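Local atomic coordinates of geranyltranstransferase (Agrobacterium tumefaciens, PDB entry 2H8O), a protein that probably catalyses the condensation of geranyl diphosphate with isopentenyl diphosphate to give farnesyl diphosphate. Residues E40-E45 and R89-I94; V97-G102 and G317-I322. All coordinates share one frame; numbering follows the deposited sequence.

How the interactions relate
Both interactions use helix 88-99, one after the other along its length. Interaction 1 ties its first half to helix 34-57 and lies closer to the centre of the chain. Interaction 2 ties its C-terminal end to the turn leading into helix 321-331 and lies farther out. Neither has a hydrogen bond or salt bridge across its segments; interaction 1 is mainly carbon on carbon, while interaction 2 also sets methyl and methylene groups against backbone oxygens. The deeper one turns on the aromatic ring of Phe-91, the outer one on Leu-99 against the backbone of 319-320 and the Ala-320 methyl, with exposed Lys-319 alongside. Ile-322 of interaction 2 packs against Arg-42 and Phe-91 of interaction 1, so the two meet.

Interaction 1 (E40-E45 and R89-I94); sequences ETRLRE and RPFLVI
This is a buried helix-to-helix packing contact in which Phe-91 of helix 88-99 lies against Arg-42 and Leu-43 of helix 34-57. It belongs to the all-helical fold of the prenyl synthases. The helices come nearest at Leu-43 and Phe-91, whose CA atoms are 6.1 Å apart. The phenyl ring reaches helix 34-57 because CG of Phe-91 stands anti to the backbone N (chi1 167°). Its CD1/CE1 side then rests on the backbone and side-chain roots of the partner. Leu-43 CA is 3.8 Å from Phe-91 CD1. Arg-42 CG is 3.6 Å from Phe-91 CE1, and both approaches are oblique to the ring. Arg-42 CB sits at the ring edge, in plane, 4.0 Å from Phe-91 CE1. At the root of the phenylalanine, Leu-43 uses one branch: its CD1 is 3.8 Å from Phe-91 CB. The leucine and phenylalanine side chains cross at about a right angle. Arg-42 gives only its aliphatic root to the ring. Its chain bends at chi2 and chi3, and the guanidinium is turned to two carboxylates. Arg-42 NE donates to Glu-45 OE1 at 3.0 Å, one turn on in the same helix. This bond is bent (N-H...O angle 134°) and meets the syn side of the carboxylate, tilted from its plane. Arg-42 NH1 forms a salt bridge with Glu-95, just beyond 89-94 on helix 88-99. Phe-39 meets the Phe-91 ring edge-to-face, and Ile-322 and Ala-326 of helix 321-331 also touch it. The contact itself is thus apolar, and it rests on shape and dispersion. The arginine serves both sides: its methylenes lie alongside the CE1 corner of the ring, while its guanidinium is held by two carboxylates, which probably offset its charge beside this apolar patch.

Interaction 2 (V97-G102 and G317-I322); sequences VALLGG and GEKAAI
Beside the touching pair Leu-99 and Lys-319, the backbone oxygen of Val-97 is gripped by two N-H groups. Gly-102 N reaches Val-97 O at 2.9 Å, and Leu-100 N adds a weak bond to the same oxygen. With Gly-101 N bonded to Ala-98 O at 3.2 Å, this makes a Schellman motif that ends helix 88-99. Gly-101, with positive phi, is its C-prime residue. The contact forms at this helix end. Leu-99 carries it with one methyl, CD1, which lies 3.4 Å from Lys-319 O and 3.7 Å from Ala-320 CA. Ala-320 CB adds a touch at 3.9 Å from Leu-99 CD1. CG of Leu-99 stands anti to its nitrogen (chi1 179°), and this brings CD1 close to the turn at 319-320. Lys-319 contributes its aliphatic chain, which runs past the leucine carbonyl. A bend at chi3 (57°) brings Lys-319 CE to 3.2 Å from Leu-99 O. This is a close C-H contact, not a hydrogen bond, with a methylene probably polarised by the adjacent ammonium. Tyr-316 also packs on Leu-99, and Leu-313 on Ala-320. The contact joins the C-terminal end of helix 88-99 to the 3-10 turn before helix 321-331, while Leu-100 faces helices 211-237 and 241-267 and Ile-322 packs on helix 34-57.

Interaction 1 (E40-E45 and R89-I94)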
ATOM      1  N   GLU A  40     -24.384   0.669 -19.905  1.00 26.82           N
ATOM      2  CA  GLU A  40     -24.575  -0.534 -19.076  1.00 26.34           C
ATOM      3  C   GLU A  40     -23.827  -1.704 -19.685  1.00 25.31           C
ATOM      4  O   GLU A  40     -23.210  -2.502 -18.974  1.00 24.56           O
ATOM      5  CB  GLU A  40     -26.055  -0.897 -18.962  1.00 27.38           C
ATOM      6  CG  GLU A  40     -26.937   0.191 -18.333  1.00 31.37           C
ATOM      7  CD  GLU A  40     -27.400  -0.152 -16.932  1.00 37.04           C
ATOM      8  OE1 GLU A  40     -26.608   0.065 -15.987  1.00 42.01           O
ATOM      9  OE2 GLU A  40     -28.556  -0.616 -16.774  1.00 38.86           O
ATOM     10  N   THR A  41     -23.901  -1.802 -21.007  1.00 23.04           N
ATOM     11  CA  THR A  41     -23.240  -2.861 -21.752  1.00 22.46           C
ATOM     12  C   THR A  41     -21.721  -2.737 -21.650  1.00 21.26           C
ATOM     13  O   THR A  41     -21.031  -3.733 -21.386  1.00 21.08           O
ATOM     14  CB  THR A  41     -23.702  -2.853 -23.239  1.00 22.21           C
ATOM     15  OG1 THR A  41     -25.103  -3.153 -23.304  1.00 23.67           O
ATOM     16  CG2 THR A  41     -22.967  -3.897 -24.074  1.00 22.04           C
ATOM     17  N   ARG A  42     -21.190  -1.536 -21.839  1.00 20.94           N
ATOM     18  CA  ARG A  42     -19.752  -1.335 -21.704  1.00 20.59           C
ATOM     19  C   ARG A  42     -19.294  -1.551 -20.266  1.00 20.36           C
ATOM     20  O   ARG A  42     -18.202  -2.055 -20.041  1.00 19.57           O
ATOM     21  CB  ARG A  42     -19.328   0.042 -22.208  1.00 20.61           C
ATOM     22  CG  ARG A  42     -17.816   0.282 -22.149  1.00 22.40           C
ATOM     23  CD  ARG A  42     -17.007  -0.719 -22.956  1.00 25.58           C
ATOM     24  NE  ARG A  42     -17.445  -0.664 -24.341  1.00 27.26           N
ATOM     25  CZ  ARG A  42     -17.063   0.258 -25.219  1.00 28.63           C
ATOM     26  NH1 ARG A  42     -16.188   1.191 -24.895  1.00 27.76           N
ATOM     27  NH2 ARG A  42     -17.551   0.230 -26.448  1.00 27.58           N
ATOM     28  N   LEU A  43     -20.114  -1.148 -19.292  1.00 19.82           N
ATOM     29  CA  LEU A  43     -19.783  -1.394 -17.870  1.00 19.93           C
ATOM     30  C   LEU A  43     -19.586  -2.895 -17.626  1.00 19.79           C
ATOM     31  O   LEU A  43     -18.618  -3.313 -16.989  1.00 19.37           O
ATOM     32  CB  LEU A  43     -20.872  -0.839 -16.938  1.00 19.84           C
ATOM     33  CG  LEU A  43     -20.571  -0.987 -15.433  1.00 19.83           C
ATOM     34  CD1 LEU A  43     -19.325  -0.201 -15.009  1.00 20.08           C
ATOM     35  CD2 LEU A  43     -21.778  -0.562 -14.619  1.00 20.84           C
ATOM     36  N   ARG A  44     -20.524  -3.688 -18.124  1.00 19.88           N
ATOM     37  CA  ARG A  44     -20.444  -5.155 -17.997  1.00 20.25           C
ATOM     38  C   ARG A  44     -19.251  -5.735 -18.749  1.00 19.29           C
ATOM     39  O   ARG A  44     -18.591  -6.652 -18.244  1.00 18.69           O
ATOM     40  CB  ARG A  44     -21.737  -5.831 -18.445  1.00 20.44           C
ATOM     41  CG  ARG A  44     -22.944  -5.576 -17.545  1.00 22.86           C
ATOM     42  CD  ARG A  44     -24.147  -6.447 -17.889  1.00 25.52           C
ATOM     43  NE  ARG A  44     -24.398  -6.576 -19.329  1.00 29.43           N
ATOM     44  CZ  ARG A  44     -25.267  -5.855 -20.040  1.00 30.13           C
ATOM     45  NH1 ARG A  44     -26.019  -4.898 -19.495  1.00 29.37           N
ATOM     46  NH2 ARG A  44     -25.369  -6.092 -21.336  1.00 29.63           N
ATOM     47  N   GLU A  45     -18.970  -5.215 -19.943  1.00 18.42           N
ATOM     48  CA  GLU A  45     -17.819  -5.660 -20.747  1.00 18.61           C
ATOM     49  C   GLU A  45     -16.513  -5.376 -20.045  1.00 18.21           C
ATOM     50  O   GLU A  45     -15.629  -6.243 -19.967  1.00 18.15           O
ATOM     51  CB  GLU A  45     -17.770  -4.961 -22.115  1.00 18.72           C
ATOM     52  CG  GLU A  45     -18.789  -5.393 -23.083  1.00 20.73           C
ATOM     53  CD  GLU A  45     -18.962  -4.427 -24.284  1.00 20.96           C
ATOM     54  OE1 GLU A  45     -18.123  -3.531 -24.521  1.00 26.44           O
ATOM     55  OE2 GLU A  45     -19.961  -4.588 -24.995  1.00 23.86           O
ATOM     56  N   ARG A  89     -14.907   1.848 -11.191  1.00 15.64           N
ATOM     57  CA  ARG A  89     -13.591   2.497 -11.184  1.00 15.84           C
ATOM     58  C   ARG A  89     -12.689   2.013 -12.360  1.00 16.28           C
ATOM     59  O   ARG A  89     -12.168   2.839 -13.116  1.00 16.61           O
ATOM     60  CB  ARG A  89     -12.937   2.386  -9.805  1.00 16.43           C
ATOM     61  CG  ARG A  89     -13.714   3.237  -8.805  1.00 16.64           C
ATOM     62  CD  ARG A  89     -13.410   2.918  -7.358  1.00 15.61           C
ATOM     63  NE  ARG A  89     -14.354   3.584  -6.453  1.00 16.96           N
ATOM     64  CZ  ARG A  89     -15.600   3.176  -6.238  1.00 16.75           C
ATOM     65  NH1 ARG A  89     -16.091   2.089  -6.848  1.00 18.81           N
ATOM     66  NH2 ARG A  89     -16.373   3.847  -5.402  1.00 18.77           N
ATOM     67  N   PRO A  90     -12.532   0.684 -12.535  1.00 16.38           N
ATOM     68  CA  PRO A  90     -11.860   0.223 -13.749  1.00 16.35           C
ATOM     69  C   PRO A  90     -12.501   0.701 -15.055  1.00 15.88           C
ATOM     70  O   PRO A  90     -11.792   0.999 -16.008  1.00 16.03           O
ATOM     71  CB  PRO A  90     -11.934  -1.303 -13.657  1.00 17.35           C
ATOM     72  CG  PRO A  90     -12.465  -1.631 -12.379  1.00 17.80           C
ATOM     73  CD  PRO A  90     -12.828  -0.422 -11.607  1.00 16.57           C
ATOM     74  N   PHE A  91     -13.830   0.766 -15.095  1.00 15.96           N
ATOM     75  CA  PHE A  91     -14.527   1.261 -16.267  1.00 15.80           C
ATOM     76  C   PHE A  91     -14.006   2.647 -16.629  1.00 15.54           C
ATOM     77  O   PHE A  91     -13.700   2.944 -17.799  1.00 15.89           O
ATOM     78  CB  PHE A  91     -16.036   1.310 -16.021  1.00 17.12           C
ATOM     79  CG  PHE A  91     -16.783   2.079 -17.050  1.00 17.03           C
ATOM     80  CD1 PHE A  91     -17.350   1.449 -18.145  1.00 18.51           C
ATOM     81  CD2 PHE A  91     -16.913   3.457 -16.940  1.00 18.98           C
ATOM     82  CE1 PHE A  91     -18.042   2.201 -19.099  1.00 20.42           C
ATOM     83  CE2 PHE A  91     -17.598   4.185 -17.900  1.00 20.58           C
ATOM     84  CZ  PHE A  91     -18.155   3.561 -18.954  1.00 21.39           C
ATOM     85  N   LEU A  92     -13.905   3.509 -15.613  1.00 15.34           N
ATOM     86  CA  LEU A  92     -13.500   4.890 -15.839  1.00 15.50           C
ATOM     87  C   LEU A  92     -12.047   4.982 -16.322  1.00 15.02           C
ATOM     88  O   LEU A  92     -11.722   5.781 -17.221  1.00 16.24           O
ATOM     89  CB  LEU A  92     -13.727   5.740 -14.580  1.00 14.98           C
ATOM     90  CG  LEU A  92     -15.203   5.973 -14.208  1.00 15.45           C
ATOM     91  CD1 LEU A  92     -15.320   6.506 -12.775  1.00 16.17           C
ATOM     92  CD2 LEU A  92     -15.883   6.912 -15.200  1.00 17.83           C
ATOM     93  N   VAL A  93     -11.167   4.159 -15.760  1.00 14.99           N
ATOM     94  CA  VAL A  93      -9.779   4.102 -16.229  1.00 15.23           C
ATOM     95  C   VAL A  93      -9.710   3.676 -17.713  1.00 15.33           C
ATOM     96  O   VAL A  93      -9.113   4.363 -18.578  1.00 16.06           O
ATOM     97  CB  VAL A  93      -8.920   3.174 -15.374  1.00 15.30           C
ATOM     98  CG1 VAL A  93      -7.504   3.103 -15.961  1.00 15.39           C
ATOM     99  CG2 VAL A  93      -8.891   3.649 -13.906  1.00 14.95           C
ATOM    100  N   ILE A  94     -10.340   2.550 -18.005  1.00 15.87           N
ATOM    101  CA  ILE A  94     -10.358   1.994 -19.355  1.00 15.25           C
ATOM    102  C   ILE A  94     -10.901   3.021 -20.350  1.00 15.00           C
ATOM    103  O   ILE A  94     -10.347   3.215 -21.438  1.00 15.98           O
ATOM    104  CB  ILE A  94     -11.211   0.700 -19.380  1.00 15.56           C
ATOM    105  CG1 ILE A  94     -10.489  -0.425 -18.607  1.00 15.96           C
ATOM    106  CG2 ILE A  94     -11.504   0.265 -20.830  1.00 15.92           C
ATOM    107  CD1 ILE A  94     -11.371  -1.578 -18.217  1.00 16.25           C
TER

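Interaction 2 (V97-G102 and G317-I322)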
ATOM      1  N   VAL A  97      -8.675   6.155 -20.801  1.00 16.36           N
ATOM      2  CA  VAL A  97      -7.579   5.762 -21.669  1.00 16.80           C
ATOM      3  C   VAL A  97      -8.049   5.715 -23.137  1.00 16.45           C
ATOM      4  O   VAL A  97      -7.363   6.242 -24.023  1.00 17.34           O
ATOM      5  CB  VAL A  97      -6.963   4.413 -21.247  1.00 16.58           C
ATOM      6  CG1 VAL A  97      -5.938   3.951 -22.273  1.00 17.49           C
ATOM      7  CG2 VAL A  97      -6.296   4.523 -19.849  1.00 16.25           C
ATOM      8  N   ALA A  98      -9.213   5.113 -23.407  1.00 16.25           N
ATOM      9  CA  ALA A  98      -9.735   5.010 -24.776  1.00 17.08           C
ATOM     10  C   ALA A  98     -10.027   6.386 -25.374  1.00 17.64           C
ATOM     11  O   ALA A  98      -9.707   6.639 -26.551  1.00 18.22           O
ATOM     12  CB  ALA A  98     -10.985   4.168 -24.807  1.00 17.39           C
ATOM     13  N   LEU A  99     -10.638   7.259 -24.570  1.00 17.93           N
ATOM     14  CA  LEU A  99     -10.949   8.615 -25.006  1.00 18.28           C
ATOM     15  C   LEU A  99      -9.727   9.334 -25.540  1.00 19.10           C
ATOM     16  O   LEU A  99      -9.819  10.056 -26.556  1.00 18.91           O
ATOM     17  CB  LEU A  99     -11.551   9.440 -23.867  1.00 18.18           C
ATOM     18  CG  LEU A  99     -11.904  10.891 -24.191  1.00 18.04           C
ATOM     19  CD1 LEU A  99     -13.122  10.967 -25.105  1.00 20.65           C
ATOM     20  CD2 LEU A  99     -12.102  11.667 -22.890  1.00 18.22           C
ATOM     21  N   LEU A 100      -8.601   9.143 -24.853  1.00 19.36           N
ATOM     22  CA  LEU A 100      -7.349   9.870 -25.110  1.00 20.48           C
ATOM     23  C   LEU A 100      -6.352   9.070 -25.964  1.00 21.16           C
ATOM     24  O   LEU A 100      -5.213   9.498 -26.150  1.00 23.79           O
ATOM     25  CB  LEU A 100      -6.711  10.273 -23.774  1.00 20.81           C
ATOM     26  CG  LEU A 100      -7.596  11.153 -22.880  1.00 20.76           C
ATOM     27  CD1 LEU A 100      -6.980  11.491 -21.508  1.00 21.92           C
ATOM     28  CD2 LEU A 100      -7.935  12.432 -23.637  1.00 20.11           C
ATOM     29  N   GLY A 101      -6.782   7.916 -26.456  1.00 21.40           N
ATOM     30  CA  GLY A 101      -5.992   7.100 -27.370  1.00 21.21           C
ATOM     31  C   GLY A 101      -4.794   6.370 -26.789  1.00 21.59           C
ATOM     32  O   GLY A 101      -3.883   5.979 -27.543  1.00 22.62           O
ATOM     33  N   GLY A 102      -4.809   6.141 -25.476  1.00 20.57           N
ATOM     34  CA  GLY A 102      -3.733   5.409 -24.802  1.00 20.04           C
ATOM     35  C   GLY A 102      -3.828   3.916 -25.014  1.00 19.15           C
ATOM     36  O   GLY A 102      -4.749   3.433 -25.675  1.00 19.59           O
ATOM     37  N   GLY A 317     -15.938  15.372 -28.971  1.00 20.32           N
ATOM     38  CA  GLY A 317     -17.056  14.988 -29.832  1.00 20.62           C
ATOM     39  C   GLY A 317     -17.649  13.630 -29.500  1.00 20.69           C
ATOM     40  O   GLY A 317     -17.765  13.269 -28.330  1.00 20.35           O
ATOM     41  N   GLU A 318     -17.998  12.870 -30.538  1.00 21.04           N
ATOM     42  CA  GLU A 318     -18.675  11.580 -30.362  1.00 21.55           C
ATOM     43  C   GLU A 318     -17.877  10.598 -29.526  1.00 21.36           C
ATOM     44  O   GLU A 318     -18.436   9.687 -28.901  1.00 21.45           O
ATOM     45  CB  GLU A 318     -18.937  10.922 -31.727  1.00 21.94           C
ATOM     46  CG  GLU A 318     -19.687  11.760 -32.730  1.00 25.44           C
ATOM     47  CD  GLU A 318     -21.143  11.961 -32.380  1.00 28.78           C
ATOM     48  OE1 GLU A 318     -21.520  11.715 -31.211  1.00 31.85           O
ATOM     49  OE2 GLU A 318     -21.906  12.362 -33.293  1.00 32.58           O
ATOM     50  N   LYS A 319     -16.557  10.749 -29.546  1.00 21.40           N
ATOM     51  CA  LYS A 319     -15.670   9.848 -28.846  1.00 21.46           C
ATOM     52  C   LYS A 319     -15.874   9.915 -27.317  1.00 20.64           C
ATOM     53  O   LYS A 319     -15.505   8.986 -26.596  1.00 20.26           O
ATOM     54  CB  LYS A 319     -14.234  10.204 -29.212  1.00 22.21           C
ATOM     55  CG  LYS A 319     -13.203   9.185 -28.815  1.00 23.81           C
ATOM     56  CD  LYS A 319     -11.875   9.435 -29.520  1.00 25.12           C
ATOM     57  CE  LYS A 319     -11.326  10.829 -29.247  1.00 28.76           C
ATOM     58  NZ  LYS A 319     -11.706  11.826 -30.312  1.00 31.41           N
ATOM     59  N   ALA A 320     -16.481  10.997 -26.834  1.00 19.01           N
ATOM     60  CA  ALA A 320     -16.770  11.165 -25.398  1.00 19.13           C
ATOM     61  C   ALA A 320     -18.141  10.591 -24.984  1.00 18.55           C
ATOM     62  O   ALA A 320     -18.514  10.646 -23.826  1.00 17.47           O
ATOM     63  CB  ALA A 320     -16.666  12.655 -25.005  1.00 19.46           C
ATOM     64  N   ALA A 321     -18.886  10.013 -25.919  1.00 18.88           N
ATOM     65  CA  ALA A 321     -20.252   9.550 -25.640  1.00 18.99           C
ATOM     66  C   ALA A 321     -20.349   8.560 -24.479  1.00 19.34           C
ATOM     67  O   ALA A 321     -21.272   8.650 -23.667  1.00 19.44           O
ATOM     68  CB  ALA A 321     -20.868   8.907 -26.896  1.00 19.99           C
ATOM     69  N   ILE A 322     -19.411   7.623 -24.424  1.00 18.78           N
ATOM     70  CA  ILE A 322     -19.414   6.596 -23.373  1.00 19.28           C
ATOM     71  C   ILE A 322     -19.204   7.192 -21.989  1.00 18.63           C
ATOM     72  O   ILE A 322     -19.907   6.846 -21.041  1.00 18.46           O
ATOM     73  CB  ILE A 322     -18.353   5.510 -23.655  1.00 19.41           C
ATOM     74  CG1 ILE A 322     -18.833   4.649 -24.826  1.00 21.04           C
ATOM     75  CG2 ILE A 322     -18.100   4.659 -22.429  1.00 20.41           C
ATOM     76  CD1 ILE A 322     -17.820   3.704 -25.327  1.00 22.24           C
TER